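Membrane-bound protease PH1510 (Pyrococcus horikoshii, PDB 6M4B) cleaves proteins through its N-terminal serine protease domain, preferentially near hydrophobic or aromatic residues, and degrades casein and a stomatin homolog in vitro. Local coordinates at residues A[21-26]-A[57-62]; A[77-82]-A[99-104]; A[88-93]-A[140-145]; A[106-111]-A[119-124]; A[128-133]-A[149-154]. The protein carries 1 engineered substitution. All coordinates share one frame; numbering follows the deposited sequence.

Contact 1. Residues A[21-26]-A[57-62]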
# COMPACT_ATOMS: atom_id res chain seq x y z
N SER A 21 -1.06 -14.64 9.02
CA SER A 21 -0.94 -13.54 10.01
C SER A 21 0.26 -13.72 10.92
O SER A 21 0.83 -12.75 11.41
CB SER A 21 -2.17 -13.46 10.95
OG SER A 21 -3.29 -14.11 10.41
N TYR A 22 0.56 -14.97 11.24
CA TYR A 22 1.69 -15.28 12.08
C TYR A 22 2.98 -14.90 11.35
O TYR A 22 3.88 -14.31 11.96
CB TYR A 22 1.66 -16.77 12.53
CG TYR A 22 2.85 -17.13 13.39
CD1 TYR A 22 3.06 -16.52 14.65
CD2 TYR A 22 3.80 -18.06 12.93
CE1 TYR A 22 4.19 -16.83 15.42
CE2 TYR A 22 4.92 -18.38 13.70
CZ TYR A 22 5.11 -17.77 14.94
OH TYR A 22 6.23 -18.12 15.65
N THR A 23 3.06 -15.19 10.04
CA THR A 23 4.18 -14.67 9.19
C THR A 23 4.31 -13.16 9.27
O THR A 23 5.41 -12.65 9.47
CB THR A 23 4.03 -15.05 7.73
OG1 THR A 23 3.48 -16.37 7.62
CG2 THR A 23 5.37 -15.00 7.02
N TYR A 24 3.21 -12.43 9.27
CA TYR A 24 3.32 -11.00 9.57
C TYR A 24 4.09 -10.78 10.86
O TYR A 24 5.05 -10.03 10.85
CB TYR A 24 1.97 -10.22 9.62
CG TYR A 24 2.19 -8.78 10.08
CD1 TYR A 24 2.67 -7.81 9.22
CD2 TYR A 24 1.97 -8.41 11.41
CE1 TYR A 24 2.91 -6.50 9.66
CE2 TYR A 24 2.20 -7.11 11.86
CZ TYR A 24 2.67 -6.15 10.99
OH TYR A 24 2.91 -4.85 11.46
N ASP A 25 3.66 -11.41 11.97
CA ASP A 25 4.31 -11.18 13.31
C ASP A 25 5.82 -11.51 13.28
O ASP A 25 6.61 -10.80 13.89
CB ASP A 25 3.67 -12.00 14.45
CG ASP A 25 2.23 -11.63 14.73
OD1 ASP A 25 1.85 -10.45 14.64
OD2 ASP A 25 1.48 -12.55 15.06
N GLN A 26 6.19 -12.55 12.53
CA GLN A 26 7.60 -12.89 12.32
C GLN A 26 8.38 -11.73 11.65
O GLN A 26 9.35 -11.27 12.22
CB GLN A 26 7.75 -14.16 11.51
CG GLN A 26 7.16 -15.40 12.17
CD GLN A 26 7.35 -16.62 11.29
OE1 GLN A 26 6.43 -17.06 10.58
NE2 GLN A 26 8.57 -17.13 11.27
N MET A 57 -0.12 -8.04 2.33
CA MET A 57 -0.23 -6.58 2.27
C MET A 57 0.30 -5.91 3.50
O MET A 57 1.01 -4.93 3.35
CB MET A 57 -1.66 -6.11 1.92
CG MET A 57 -1.96 -6.30 0.43
SD MET A 57 -3.58 -5.72 0.02
CE MET A 57 -4.03 -6.75 -1.34
N ASN A 58 0.03 -6.45 4.68
CA ASN A 58 0.61 -5.91 5.92
C ASN A 58 2.11 -6.15 5.98
O ASN A 58 2.84 -5.26 6.43
CB ASN A 58 -0.04 -6.51 7.18
CG ASN A 58 -1.55 -6.25 7.26
OD1 ASN A 58 -2.03 -5.17 6.93
ND2 ASN A 58 -2.30 -7.26 7.69
N ILE A 59 2.59 -7.30 5.45
CA ILE A 59 4.03 -7.52 5.38
C ILE A 59 4.64 -6.48 4.43
O ILE A 59 5.59 -5.78 4.79
CB ILE A 59 4.39 -8.93 4.93
CG1 ILE A 59 3.94 -9.93 5.99
CG2 ILE A 59 5.92 -9.02 4.69
CD1 ILE A 59 4.06 -11.39 5.56
N VAL A 60 4.09 -6.37 3.24
CA VAL A 60 4.62 -5.37 2.29
C VAL A 60 4.69 -3.98 2.93
O VAL A 60 5.70 -3.27 2.80
CB VAL A 60 3.79 -5.31 1.00
CG1 VAL A 60 4.09 -4.06 0.21
CG2 VAL A 60 4.06 -6.55 0.16
N GLN A 61 3.63 -3.59 3.60
CA GLN A 61 3.58 -2.26 4.19
C GLN A 61 4.57 -2.13 5.38
O GLN A 61 5.11 -1.07 5.61
CB GLN A 61 2.16 -1.86 4.62
CG GLN A 61 1.81 -0.42 4.20
CD GLN A 61 1.41 0.44 5.35
OE1 GLN A 61 1.68 0.12 6.50
NE2 GLN A 61 0.80 1.56 5.05
N ARG A 62 4.78 -3.20 6.11
CA ARG A 62 5.80 -3.16 7.18
C ARG A 62 7.21 -2.91 6.60
O ARG A 62 7.95 -2.08 7.11
CB ARG A 62 5.79 -4.46 7.96
CG ARG A 62 6.71 -4.51 9.15
CD ARG A 62 6.36 -3.44 10.15
NE ARG A 62 7.29 -3.44 11.25
CZ ARG A 62 8.36 -2.66 11.38
NH1 ARG A 62 8.72 -1.77 10.44
NH2 ARG A 62 9.08 -2.76 12.50
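The Tyr24 ring meets helix 53-64 with its edge. Near the ring plane, at that edge, lie Asn58 O and Ile59 N. Tyr24 CE1 is 3.5 Å from Asn58 O, a carbonyl already used within its own helix by Arg62 N. Tyr24 CD1 rests on Asn58 CB at 3.6 Å. The CB of Arg62 comes up obliquely and reaches Tyr24 CE1 at 3.9 Å. CG of Tyr24 stands anti to the backbone N (chi1 174°), and the ring lies across toward Asn58 and Arg62.

Ile59 packs on the backbone of helix 21-36 at Tyr24. Ile59 CG1 is 3.8 Å from Tyr24 CA, and Ile59 CD1 touches Thr23 CG2 at 4.1 Å. No hydrogen bond crosses between the two segments. The polar end of Arg62 turns instead to salt bridges with Asp28 and Glu35, later on helix 21-36. Thr23 OG1 is bonded to Thr20 N, just before the segment. Asn58 also packs against Gln61 of the second subunit.

The two helix axes run nearly parallel, 14° apart, with a closest approach of 9.4 Å. Each helix follows a strand of the central parallel sheet, 9-16 or 41-47. Side-by-side helices of this kind belong to consecutive beta-alpha-beta crossovers, here within the ClpP/crotonase fold.

Contact 2. Residues A[77-82]-A[99-104]; sequences PGASAA and PGTSIG
Backbone hydrogen bonds tie residues 77-82 to 99-104. The straightest of the short ones is Ala81 N to Ser102 O, 2.9 Å with an angle of 163° at the hydrogen. It arrives nearly along the C=O axis. Gly78 N also bonds Gly100 O, at 3.0 Å, but from above the carbonyl plane. Ser102 N to Ala79 O and Gly104 N to Ala81 O are weak bonds. Ala81 O gains a further donor in Thr86 OG1, from helix 84-90.

CA-H...O contacts fill in between. Thr101 CA lies 3.2 Å from Ala79 O. Ser80 CA approaches Ser102 O, and Ala82 CA approaches Gly104 O, each at the same distance.

These bonds make strands 80-82 and 102-104 a parallel pair in a small second sheet, beside the main parallel sheet of the ClpP/crotonase fold. Strand 80-82 leads straight to Ala83, an engineered alanine at the nucleophile position. Strand 102-104 leads to the substrate-binding residues from Ala105 onward.

Side-chain contacts differ on the two sheet faces. Ser80 and Ser102 share one face, where their CB atoms are 3.8 Å apart. Ala81 and Ile103 share the other. Ile103 CG1, anti to the backbone N (chi1 -174°), comes 3.7 Å from Ala81 O. Ile103 also touches Thr86 and Ala89 of helix 84-90. In the preceding loops, Pro77 CB sits 3.2 Å from Pro99 O. At the backbone angles of Gly104, a CB would press on the Ile103 carbonyl oxygen.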
# COMPACT_ATOMS: atom_id res chain seq x y z
N PRO A 77 18.87 -22.73 -2.31
CA PRO A 77 18.56 -23.20 -3.67
C PRO A 77 17.42 -24.23 -3.57
O PRO A 77 17.31 -24.92 -2.56
CB PRO A 77 19.89 -23.80 -4.15
CG PRO A 77 20.92 -22.94 -3.47
CD PRO A 77 20.33 -22.78 -2.07
N GLY A 78 16.53 -24.25 -4.56
CA GLY A 78 15.27 -24.99 -4.46
C GLY A 78 14.10 -24.16 -3.95
O GLY A 78 12.97 -24.51 -4.24
N ALA A 79 14.36 -23.09 -3.19
CA ALA A 79 13.30 -22.23 -2.69
C ALA A 79 12.53 -21.46 -3.80
O ALA A 79 12.98 -21.28 -4.95
CB ALA A 79 13.84 -21.24 -1.68
N SER A 80 11.37 -20.95 -3.43
CA SER A 80 10.66 -20.02 -4.32
C SER A 80 10.03 -18.88 -3.52
O SER A 80 9.87 -18.97 -2.31
CB SER A 80 9.61 -20.80 -5.12
OG SER A 80 8.68 -21.32 -4.21
N ALA A 81 9.79 -17.76 -4.21
CA ALA A 81 8.96 -16.67 -3.65
C ALA A 81 7.80 -16.58 -4.61
O ALA A 81 7.80 -15.78 -5.55
CB ALA A 81 9.74 -15.36 -3.60
N ALA A 82 6.89 -17.51 -4.44
CA ALA A 82 5.78 -17.70 -5.38
C ALA A 82 4.57 -16.98 -4.82
O ALA A 82 4.44 -16.81 -3.61
CB ALA A 82 5.50 -19.19 -5.64
N PRO A 99 20.94 -19.36 -7.04
CA PRO A 99 20.68 -20.17 -8.25
C PRO A 99 19.82 -21.36 -7.88
O PRO A 99 19.85 -21.79 -6.70
CB PRO A 99 22.08 -20.58 -8.72
CG PRO A 99 23.00 -19.53 -8.15
CD PRO A 99 22.39 -19.18 -6.81
N GLY A 100 18.97 -21.78 -8.82
CA GLY A 100 17.98 -22.84 -8.61
C GLY A 100 16.71 -22.44 -7.88
O GLY A 100 16.01 -23.29 -7.32
N THR A 101 16.41 -21.14 -7.82
CA THR A 101 15.21 -20.68 -7.12
C THR A 101 14.24 -20.14 -8.13
O THR A 101 14.52 -20.08 -9.31
CB THR A 101 15.50 -19.61 -6.03
OG1 THR A 101 16.15 -18.48 -6.63
CG2 THR A 101 16.33 -20.19 -4.91
N SER A 102 13.07 -19.75 -7.66
CA SER A 102 12.00 -19.37 -8.56
C SER A 102 11.25 -18.14 -8.02
O SER A 102 11.06 -17.99 -6.81
CB SER A 102 11.03 -20.56 -8.66
OG SER A 102 10.08 -20.31 -9.65
N ILE A 103 10.79 -17.28 -8.90
CA ILE A 103 9.92 -16.15 -8.46
C ILE A 103 8.72 -16.03 -9.41
O ILE A 103 8.83 -16.30 -10.60
CB ILE A 103 10.73 -14.83 -8.35
CG1 ILE A 103 9.88 -13.71 -7.76
CG2 ILE A 103 11.29 -14.42 -9.69
CD1 ILE A 103 10.71 -12.55 -7.27
N GLY A 104 7.58 -15.61 -8.89
CA GLY A 104 6.41 -15.41 -9.75
C GLY A 104 5.30 -16.42 -9.51
O GLY A 104 5.11 -16.92 -8.38

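Contact 3. Residues A[88-93]-A[140-145]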
# COMPACT_ATOMS: atom_id res chain seq x y z
N ILE A 88 6.01 -9.68 -1.68
CA ILE A 88 6.91 -9.36 -0.57
C ILE A 88 8.25 -8.96 -1.15
O ILE A 88 8.79 -7.92 -0.82
CB ILE A 88 7.03 -10.57 0.40
CG1 ILE A 88 5.68 -10.86 1.10
CG2 ILE A 88 8.09 -10.34 1.50
CD1 ILE A 88 5.60 -12.21 1.80
N ALA A 89 8.74 -9.76 -2.10
CA ALA A 89 9.95 -9.43 -2.81
C ALA A 89 9.88 -8.09 -3.56
O ALA A 89 10.73 -7.21 -3.31
CB ALA A 89 10.33 -10.53 -3.76
N LEU A 90 8.86 -7.91 -4.42
CA LEU A 90 8.70 -6.64 -5.14
C LEU A 90 8.51 -5.42 -4.27
O LEU A 90 8.84 -4.30 -4.68
CB LEU A 90 7.59 -6.71 -6.19
CG LEU A 90 7.83 -7.72 -7.28
CD1 LEU A 90 6.56 -7.91 -8.07
CD2 LEU A 90 8.96 -7.24 -8.19
N GLY A 91 8.02 -5.61 -3.05
CA GLY A 91 7.84 -4.52 -2.11
C GLY A 91 9.07 -4.13 -1.32
O GLY A 91 9.01 -3.20 -0.51
N SER A 92 10.19 -4.77 -1.59
CA SER A 92 11.35 -4.67 -0.73
C SER A 92 12.44 -3.83 -1.37
O SER A 92 12.41 -3.51 -2.57
CB SER A 92 11.89 -6.08 -0.42
OG SER A 92 12.74 -6.56 -1.47
N HIS A 93 13.41 -3.46 -0.54
CA HIS A 93 14.48 -2.55 -0.93
C HIS A 93 15.45 -3.13 -1.93
O HIS A 93 16.08 -2.40 -2.66
CB HIS A 93 15.21 -2.09 0.33
CG HIS A 93 14.35 -1.31 1.25
ND1 HIS A 93 13.58 -1.90 2.22
CD2 HIS A 93 14.13 0.03 1.35
CE1 HIS A 93 12.91 -0.96 2.88
NE2 HIS A 93 13.22 0.21 2.36
N SER A 140 9.54 0.59 -7.20
CA SER A 140 10.90 0.15 -7.04
C SER A 140 11.74 0.15 -8.32
O SER A 140 12.83 -0.41 -8.33
CB SER A 140 10.88 -1.25 -6.44
OG SER A 140 10.20 -2.17 -7.27
N GLY A 141 11.24 0.76 -9.41
CA GLY A 141 12.01 0.78 -10.66
C GLY A 141 12.17 -0.60 -11.30
O GLY A 141 12.98 -0.77 -12.14
N ARG A 142 11.35 -1.57 -10.93
CA ARG A 142 11.44 -2.89 -11.46
C ARG A 142 10.43 -3.08 -12.61
O ARG A 142 9.55 -2.28 -12.82
CB ARG A 142 11.20 -3.90 -10.32
CG ARG A 142 12.33 -3.92 -9.29
CD ARG A 142 11.97 -4.76 -8.09
NE ARG A 142 13.01 -4.70 -7.10
CZ ARG A 142 12.89 -4.41 -5.81
NH1 ARG A 142 11.73 -4.13 -5.23
NH2 ARG A 142 13.98 -4.44 -5.06
N ASN A 143 10.56 -4.16 -13.35
CA ASN A 143 9.77 -4.34 -14.58
C ASN A 143 8.24 -4.64 -14.32
O ASN A 143 7.88 -5.69 -13.88
CB ASN A 143 10.44 -5.45 -15.40
CG ASN A 143 9.88 -5.55 -16.80
OD1 ASN A 143 8.69 -5.35 -16.99
ND2 ASN A 143 10.69 -6.01 -17.74
N ALA A 144 7.40 -3.65 -14.54
CA ALA A 144 5.96 -3.76 -14.28
C ALA A 144 5.20 -4.60 -15.33
O ALA A 144 4.21 -5.23 -14.98
CB ALA A 144 5.36 -2.37 -14.21
N THR A 145 5.71 -4.67 -16.56
CA THR A 145 5.18 -5.56 -17.57
C THR A 145 5.33 -7.01 -17.14
O THR A 145 4.35 -7.78 -17.11
CB THR A 145 5.90 -5.33 -18.90
OG1 THR A 145 5.66 -4.00 -19.33
CG2 THR A 145 5.47 -6.30 -20.00
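Arg142 reaches across to the backbone of Ser92 with the end of its guanidinium. It does so from just past a Schellman motif, in which Gly141 with positive phi ends helix 123-139 and Arg142 N bonds Ala137 O. Two helix ends meet here, since residues 88-93 carry the last turn of helix 84-90.

Both terminal nitrogens grip one atom. Arg142 NH1 bonds Ser92 O at 2.8 Å, and Arg142 NH2 bonds the same oxygen at 3.1 Å. The oxygen lies in the guanidinium plane, so the two N-H groups converge on it. The donor NH2 stands above the Ser92 carbonyl plane, while NH1 is tilted only 16° from it. The chain is extended from CG to NE, which carries the charged end into this buried site. There Arg142 NH2 also forms a salt bridge with Glu169, which probably offsets the buried charge and fixes the group's rotation. An alanine in place of Arg142 would probably leave the Ser92 carbonyl without its two donors and the Glu169 carboxylate without its mate.

Leu90 supplies the apolar part. Leu90 CD2 packs on Arg142 CD at 3.9 Å, against the aliphatic stem. Leu90 also touches Ile133 and Leu136, which joins helix 84-90 to helix 123-139. Ser92 OG bonds Leu94 O or Ala89 O and does not join the guanidinium. Ser140 comes in beside the Leu90 carbonyl, but its hydroxyl bonds back to its own helix, at Leu136 O or Ala137 O. Ser140 OG stays 3.6 Å from Leu90 O.

Contact 4. Residues A[106-111]-A[119-124]; sequences CRPILG and IEAPPK
Leu110 and Ile119 face each other through backbone and side chain. Leu110 N bonds Ile119 O at 2.8 Å, nearly straight at 173°. Ile119 N bonds Gly111 O, also at 2.8 Å. A longer third bond runs from Ala121 N to Pro108 O at 3.2 Å. Between these bonds, Ile109 and Glu120 form a non-hydrogen-bonded antiparallel pair.

The side chains of Leu110 and Ile119 cross at about a right angle. Leu110 CG is anti to the carbonyl carbon (chi1 -55°), where it lies 3.9 Å from Ile119 CG2. Leu110 CD1 touches Ile119 CG2 at 3.7 Å. The other branch, Leu110 CD2, packs on Ala121 CB. Ala121 CB in turn meets Pro108 CB at 4.0 Å, so the apolar line runs from Ile119 to Pro108.

The contact is a beta hairpin of strands 109-112 and 118-120, projecting from the protease domain. The substrate-binding run 105 to 110 leads into its first arm and includes Ile109 and Leu110. Its second arm passes through Ala121 and Pro122 into helix 123-139. That helix carries Lys124, the proton donor/acceptor of the active site.

Arg107 and Glu120 form the next layer. Glu120 OE1 is 3.4 Å from Arg107 CD and 4.2 Å from Arg107 NE. Glu120 OE1 stands off the guanidinium plane and no N-H points at it, so the attraction is probably one of charge alone. Arg107 is positioned by helix 144-152 and the residues after it: NH1 bonds Thr152 O and the backbone N bonds Asp154 OD1. Pro108 leans on Ile151 of helix 144-152. Beyond the hairpin, Lys124 makes a cation-pi contact with Tyr195 of the second subunit.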
# COMPACT_ATOMS: atom_id res chain seq x y z
N CYS A 106 1.72 -15.84 -9.91
CA CYS A 106 0.76 -15.16 -8.96
C CYS A 106 -0.69 -15.07 -9.47
O CYS A 106 -1.44 -14.16 -9.04
CB CYS A 106 1.27 -13.72 -8.70
SG CYS A 106 3.01 -13.64 -8.32
N ARG A 107 -1.08 -15.94 -10.40
CA ARG A 107 -2.47 -15.97 -10.85
C ARG A 107 -3.33 -16.10 -9.60
O ARG A 107 -3.17 -17.07 -8.87
CB ARG A 107 -2.78 -17.10 -11.81
CG ARG A 107 -4.12 -16.82 -12.51
CD ARG A 107 -4.56 -17.97 -13.41
NE ARG A 107 -3.61 -18.34 -14.47
CZ ARG A 107 -3.32 -17.60 -15.54
NH1 ARG A 107 -3.85 -16.39 -15.70
NH2 ARG A 107 -2.46 -18.05 -16.45
N PRO A 108 -4.18 -15.09 -9.31
CA PRO A 108 -4.99 -15.17 -8.08
C PRO A 108 -6.11 -16.19 -8.27
O PRO A 108 -6.88 -16.11 -9.25
CB PRO A 108 -5.51 -13.73 -7.86
CG PRO A 108 -5.38 -13.07 -9.18
CD PRO A 108 -4.47 -13.86 -10.08
N ILE A 109 -6.11 -17.18 -7.39
CA ILE A 109 -7.07 -18.27 -7.40
C ILE A 109 -7.74 -18.43 -6.02
O ILE A 109 -7.16 -18.13 -5.00
CB ILE A 109 -6.40 -19.59 -7.80
CG1 ILE A 109 -5.47 -20.12 -6.68
CG2 ILE A 109 -5.75 -19.43 -9.17
CD1 ILE A 109 -4.78 -21.43 -6.98
N LEU A 110 -8.99 -18.86 -6.02
CA LEU A 110 -9.79 -18.95 -4.77
C LEU A 110 -9.62 -20.32 -4.10
O LEU A 110 -9.69 -20.43 -2.90
CB LEU A 110 -11.27 -18.63 -5.09
CG LEU A 110 -11.61 -17.32 -5.80
CD1 LEU A 110 -13.13 -17.06 -5.82
CD2 LEU A 110 -10.90 -16.17 -5.12
N GLY A 111 -9.40 -21.36 -4.91
CA GLY A 111 -9.27 -22.74 -4.45
C GLY A 111 -9.75 -23.66 -5.57
O GLY A 111 -9.74 -23.29 -6.74
N ILE A 119 -10.72 -22.61 -9.29
CA ILE A 119 -11.57 -21.44 -9.27
C ILE A 119 -10.69 -20.16 -9.47
O ILE A 119 -9.97 -19.73 -8.55
CB ILE A 119 -12.38 -21.36 -7.94
CG1 ILE A 119 -13.25 -22.62 -7.69
CG2 ILE A 119 -13.27 -20.09 -7.91
CD1 ILE A 119 -13.96 -22.63 -6.34
N GLU A 120 -10.78 -19.53 -10.62
CA GLU A 120 -10.13 -18.22 -10.84
C GLU A 120 -10.84 -17.11 -10.06
O GLU A 120 -12.05 -17.10 -9.95
CB GLU A 120 -10.07 -17.86 -12.33
CG GLU A 120 -9.23 -18.91 -13.05
CD GLU A 120 -8.76 -18.48 -14.42
OE1 GLU A 120 -7.75 -17.76 -14.45
OE2 GLU A 120 -9.38 -18.86 -15.45
N ALA A 121 -10.08 -16.20 -9.48
CA ALA A 121 -10.62 -14.94 -8.99
C ALA A 121 -11.44 -14.22 -10.08
O ALA A 121 -11.09 -14.24 -11.28
CB ALA A 121 -9.49 -14.04 -8.51
N PRO A 122 -12.56 -13.60 -9.68
CA PRO A 122 -13.29 -12.80 -10.67
C PRO A 122 -12.40 -11.65 -11.24
O PRO A 122 -11.46 -11.21 -10.56
CB PRO A 122 -14.47 -12.23 -9.88
CG PRO A 122 -14.27 -12.57 -8.41
CD PRO A 122 -13.07 -13.48 -8.29
N PRO A 123 -12.70 -11.17 -12.46
CA PRO A 123 -11.87 -10.19 -13.19
C PRO A 123 -11.56 -8.93 -12.43
O PRO A 123 -10.45 -8.42 -12.55
CB PRO A 123 -12.70 -9.85 -14.44
CG PRO A 123 -13.81 -10.86 -14.52
CD PRO A 123 -13.86 -11.65 -13.24
N LYS A 124 -12.50 -8.42 -11.64
CA LYS A 124 -12.24 -7.18 -10.92
C LYS A 124 -11.19 -7.35 -9.83
O LYS A 124 -10.35 -6.49 -9.63
CB LYS A 124 -13.51 -6.61 -10.30
CG LYS A 124 -14.30 -5.86 -11.37
CD LYS A 124 -15.50 -5.02 -10.99
CE LYS A 124 -15.53 -4.61 -9.56
NZ LYS A 124 -16.72 -3.79 -9.33

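Contact 5. Residues A[128-133]-A[149-154]; sequences YFIAYI and EFITKD
Helices 123-139 and 144-152, consecutive in the chain and running in roughly opposite directions, pack here through Ile151. Ile151 CD1 packs against the other helix. Ile151 CD1 is 3.6 Å from Ile130 N and 3.9 Å from Phe129 CB. Ile133 CG2 also lies 3.9 Å from Ile151 CD1. CG1 of Ile151 is anti to the carbonyl carbon (chi1 -72°), and CD1 continues the extended chain toward helix 123-139.

The other branch, Ile151 CG2, touches Ile130 CG1 at 3.8 Å. Ile130 CD1 goes on to Thr152 CG2, also at 3.8 Å. An alanine at Ile130 would probably open a gap beside Ile151 CG2 and leave the Thr152 methyl without this neighbour. At the other end, Ile133 CD1 meets the edge of the Phe150 ring, near its plane, with Phe150 CD2 at 4.1 Å.

No hydrogen bond crosses the pair. Tyr87 of helix 84-90 covers Phe129, Ile133 and Ile151, and Ile151 also touches the substrate-binding Pro108. The two helices form the apolar interface of an antiparallel helical hairpin, next to the substrate-binding residues of this protease domain.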
# COMPACT_ATOMS: atom_id res chain seq x y z
N TYR A 128 -7.51 -5.66 -9.63
CA TYR A 128 -7.05 -5.05 -8.42
C TYR A 128 -5.60 -5.50 -8.07
O TYR A 128 -4.74 -4.67 -7.74
CB TYR A 128 -8.02 -5.37 -7.30
CG TYR A 128 -7.58 -4.86 -5.98
CD1 TYR A 128 -6.71 -5.62 -5.18
CD2 TYR A 128 -7.97 -3.64 -5.53
CE1 TYR A 128 -6.25 -5.13 -3.99
CE2 TYR A 128 -7.52 -3.13 -4.30
CZ TYR A 128 -6.66 -3.87 -3.55
OH TYR A 128 -6.25 -3.42 -2.31
N PHE A 129 -5.36 -6.79 -8.16
CA PHE A 129 -4.06 -7.38 -7.91
C PHE A 129 -3.04 -7.00 -8.93
O PHE A 129 -1.90 -6.70 -8.57
CB PHE A 129 -4.14 -8.90 -7.69
CG PHE A 129 -4.53 -9.26 -6.30
CD1 PHE A 129 -3.66 -9.00 -5.25
CD2 PHE A 129 -5.83 -9.67 -5.99
CE1 PHE A 129 -4.03 -9.23 -3.93
CE2 PHE A 129 -6.21 -9.90 -4.68
CZ PHE A 129 -5.32 -9.68 -3.65
N ILE A 130 -3.47 -6.89 -10.18
CA ILE A 130 -2.62 -6.38 -11.24
C ILE A 130 -2.23 -4.93 -10.95
O ILE A 130 -1.04 -4.60 -11.01
CB ILE A 130 -3.28 -6.47 -12.62
CG1 ILE A 130 -3.42 -7.94 -13.04
CG2 ILE A 130 -2.48 -5.71 -13.66
CD1 ILE A 130 -4.28 -8.18 -14.28
N ALA A 131 -3.18 -4.07 -10.59
CA ALA A 131 -2.82 -2.71 -10.24
C ALA A 131 -1.83 -2.70 -9.05
O ALA A 131 -0.86 -1.94 -9.07
CB ALA A 131 -4.04 -1.88 -9.93
N TYR A 132 -2.05 -3.56 -8.05
CA TYR A 132 -1.17 -3.56 -6.87
C TYR A 132 0.28 -4.05 -7.19
O TYR A 132 1.26 -3.37 -6.86
CB TYR A 132 -1.77 -4.39 -5.79
CG TYR A 132 -1.02 -4.42 -4.52
CD1 TYR A 132 -0.91 -3.28 -3.74
CD2 TYR A 132 -0.46 -5.60 -4.04
CE1 TYR A 132 -0.23 -3.28 -2.55
CE2 TYR A 132 0.19 -5.63 -2.83
CZ TYR A 132 0.34 -4.50 -2.10
OH TYR A 132 0.99 -4.55 -0.90
N ILE A 133 0.39 -5.16 -7.91
CA ILE A 133 1.70 -5.74 -8.24
C ILE A 133 2.50 -4.81 -9.17
O ILE A 133 3.70 -4.61 -8.97
CB ILE A 133 1.61 -7.16 -8.81
CG1 ILE A 133 2.90 -7.93 -8.47
CG2 ILE A 133 1.31 -7.18 -10.32
CD1 ILE A 133 2.88 -9.37 -8.89
N GLU A 149 2.63 -9.92 -15.89
CA GLU A 149 2.62 -11.29 -16.38
C GLU A 149 2.71 -12.37 -15.33
O GLU A 149 2.19 -13.47 -15.55
CB GLU A 149 3.64 -11.51 -17.46
CG GLU A 149 3.45 -10.57 -18.67
CD GLU A 149 4.52 -10.76 -19.73
OE1 GLU A 149 5.30 -11.70 -19.61
OE2 GLU A 149 4.54 -10.01 -20.70
N PHE A 150 3.31 -12.10 -14.18
CA PHE A 150 3.25 -13.09 -13.13
C PHE A 150 1.79 -13.48 -12.85
O PHE A 150 1.54 -14.57 -12.32
CB PHE A 150 3.84 -12.59 -11.79
CG PHE A 150 5.33 -12.31 -11.79
CD1 PHE A 150 6.21 -12.95 -12.65
CD2 PHE A 150 5.85 -11.34 -10.90
CE1 PHE A 150 7.57 -12.69 -12.62
CE2 PHE A 150 7.21 -11.07 -10.85
CZ PHE A 150 8.08 -11.77 -11.70
N ILE A 151 0.87 -12.55 -13.04
CA ILE A 151 -0.53 -12.78 -12.81
C ILE A 151 -1.18 -13.27 -14.11
O ILE A 151 -1.78 -14.33 -14.11
CB ILE A 151 -1.26 -11.49 -12.30
CG1 ILE A 151 -0.87 -11.18 -10.87
CG2 ILE A 151 -2.78 -11.61 -12.39
CD1 ILE A 151 -1.43 -9.90 -10.32
N THR A 152 -1.07 -12.50 -15.19
CA THR A 152 -1.89 -12.76 -16.37
C THR A 152 -1.48 -14.06 -17.10
O THR A 152 -2.30 -14.67 -17.75
CB THR A 152 -1.82 -11.63 -17.37
OG1 THR A 152 -0.45 -11.42 -17.75
CG2 THR A 152 -2.46 -10.34 -16.78
N LYS A 153 -0.20 -14.44 -17.01
CA LYS A 153 0.34 -15.65 -17.62
C LYS A 153 0.75 -16.66 -16.58
O LYS A 153 1.17 -17.75 -16.91
CB LYS A 153 1.51 -15.25 -18.52
CG LYS A 153 1.00 -14.55 -19.74
CD LYS A 153 2.00 -13.98 -20.72
CE LYS A 153 1.28 -12.97 -21.62
NZ LYS A 153 1.74 -12.93 -23.05
N ASP A 154 0.61 -16.35 -15.30
CA ASP A 154 1.18 -17.19 -14.24
C ASP A 154 2.70 -17.41 -14.43
O ASP A 154 3.26 -18.42 -14.04
CB ASP A 154 0.40 -18.53 -14.16
CG ASP A 154 0.40 -19.10 -12.77
OD1 ASP A 154 0.38 -18.31 -11.80
OD2 ASP A 154 0.42 -20.35 -12.60

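How the contacts relate
The touching residues of contact 3 are all buried, and contact 4 lies at the surface; contacts 1, 2 and 5 are partly buried. Helix 123-139 serves contacts 4 and 5, and helix 144-152 serves contacts 3 and 5. Contact 5 touches all four others: contact 1 by Met57 on Phe129, contact 2 by Gly104 on Phe150, contact 3 by Leu90 on Ile133, and contact 4 through a probable hydrogen bond from Cys106 N to Phe150 O. Contacts 1 and 5 join helices without crossing hydrogen bonds, whereas contacts 2 and 4 depend on strand pairing, parallel in one and antiparallel in the other. In contact 3 a charged group binds backbone oxygen.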